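Local coordinates for TrwG protein (Bartonella grahamii, PDB 4NHF) that is a VirB8-family component of a type IV secretion system, represented by the soluble domain of a membrane protein, and probably helps assemble the machinery at the bacterial membrane, at residues His36-Tyr40 and Thr147-Ala151. Residues are numbered along the deposited sequence; the frame is centred on the assembly and turned at random. Where two conformers were deposited one is given.
Sequences HETSY and TYVGA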
# COMPACT_ATOMS: atom_id res chain seq x y z
N HIS A 36 19.36 3.40 -17.20
CA HIS A 36 18.47 3.32 -18.39
C HIS A 36 17.01 3.29 -17.97
O HIS A 36 16.71 2.98 -16.79
CB HIS A 36 18.89 2.11 -19.26
CG HIS A 36 18.58 0.77 -18.66
ND1 HIS A 36 19.44 0.12 -17.79
CD2 HIS A 36 17.53 -0.07 -18.82
CE1 HIS A 36 18.94 -1.05 -17.46
NE2 HIS A 36 17.78 -1.20 -18.07
N GLU A 37 16.09 3.68 -18.85
CA GLU A 37 14.66 3.64 -18.48
C GLU A 37 14.04 2.40 -19.10
O GLU A 37 14.47 1.97 -20.19
CB GLU A 37 13.90 4.90 -18.93
CG GLU A 37 14.42 6.17 -18.29
CD GLU A 37 13.85 7.42 -18.91
OE1 GLU A 37 12.63 7.53 -19.18
OE2 GLU A 37 14.67 8.30 -19.19
N THR A 38 13.05 1.85 -18.43
CA THR A 38 12.38 0.64 -18.86
C THR A 38 10.86 0.83 -18.93
O THR A 38 10.27 1.67 -18.17
CB THR A 38 12.85 -0.58 -18.01
OG1 THR A 38 14.27 -0.66 -18.10
CG2 THR A 38 12.26 -1.95 -18.51
N SER A 39 10.26 0.12 -19.88
CA SER A 39 8.81 -0.04 -20.01
C SER A 39 8.40 -1.39 -19.44
O SER A 39 9.19 -2.35 -19.47
CB SER A 39 8.37 -0.00 -21.47
OG SER A 39 7.87 1.28 -21.80
N TYR A 40 7.18 -1.46 -18.93
CA TYR A 40 6.67 -2.69 -18.38
C TYR A 40 5.31 -3.07 -18.92
O TYR A 40 4.86 -4.21 -18.70
CB TYR A 40 6.68 -2.58 -16.88
CG TYR A 40 8.11 -2.65 -16.33
CD1 TYR A 40 8.75 -3.86 -16.18
CD2 TYR A 40 8.80 -1.48 -15.96
CE1 TYR A 40 10.05 -3.93 -15.67
CE2 TYR A 40 10.09 -1.53 -15.50
CZ TYR A 40 10.70 -2.76 -15.35
OH TYR A 40 11.96 -2.77 -14.86
N THR A 147 7.96 7.21 -15.75
CA THR A 147 8.94 6.29 -16.35
C THR A 147 9.39 5.31 -15.27
O THR A 147 8.85 5.33 -14.15
CB THR A 147 10.11 7.05 -16.96
OG1 THR A 147 10.82 6.14 -17.82
CG2 THR A 147 11.04 7.60 -15.87
N TYR A 148 10.30 4.41 -15.59
CA TYR A 148 10.96 3.59 -14.60
C TYR A 148 12.43 3.66 -14.77
O TYR A 148 12.95 3.52 -15.95
CB TYR A 148 10.53 2.15 -14.70
CG TYR A 148 9.06 1.85 -14.65
CD1 TYR A 148 8.25 2.12 -15.74
CD2 TYR A 148 8.52 1.23 -13.53
CE1 TYR A 148 6.92 1.76 -15.73
CE2 TYR A 148 7.20 0.88 -13.49
CZ TYR A 148 6.39 1.16 -14.57
OH TYR A 148 5.06 0.79 -14.52
N VAL A 149 13.16 3.86 -13.68
CA VAL A 149 14.62 4.10 -13.77
C VAL A 149 15.58 3.02 -13.26
O VAL A 149 16.78 3.17 -13.39
CB VAL A 149 15.02 5.44 -13.13
CG1 VAL A 149 14.29 6.54 -13.89
CG2 VAL A 149 14.66 5.49 -11.62
N GLY A 150 15.04 1.91 -12.76
CA GLY A 150 15.83 0.83 -12.17
C GLY A 150 15.78 0.89 -10.64
O GLY A 150 15.43 1.90 -10.02
N ALA A 151 16.12 -0.22 -10.03
CA ALA A 151 15.94 -0.35 -8.58
C ALA A 151 16.85 0.65 -7.87
O ALA A 151 17.97 0.80 -8.24
CB ALA A 151 16.30 -1.73 -8.16
O HOH W 1 18.75 1.99 -14.82
O HOH W 2 9.17 3.78 -19.02
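Glu37 and Thr38 cross the end of strand 138-148 beside Tyr148 and Val149, the touching backbones running 112° apart, with the CA atoms of Glu37 and Val149 4.7 Å from each other. In this VirB8 domain, of the NTF2-like clan, the contact ties the extended residues ahead of helix 42-57 to the C-terminal end of strand 138-148, an inner strand of the four-stranded antiparallel sheet. Tyr148 O is the shared acceptor: Thr38 N donates to it at 3.0 Å, and Glu37 CA adds a C-H...O contact at 3.1 Å. The two tyrosines form a T-shaped pair, planes at 68°. Tyr40 presents its CD2-CE2 edge, and CD2 stands over the centre of the Tyr148 ring, 3.6 Å from Tyr148 CG. Phe165 also meets Tyr148 edge-to-face, and the Tyr148 hydroxyl is hydrogen-bonded to Asp45 of helix 42-57, so this one side chain links the strand end to that helix as well. Toward the surface, the extended side chain of Glu37 crosses that of Thr147 at about a right angle. Thr147 turns its OG1 away from the backbone N (chi1 -165°), which brings the hydroxyl to the carboxylate, where it donates to Glu37 OE1 at 2.7 Å. Two waters complete the seam: one joins His36 N to Val149 O, while the other donates to Thr147 OG1, 3.1 Å from the water oxygen.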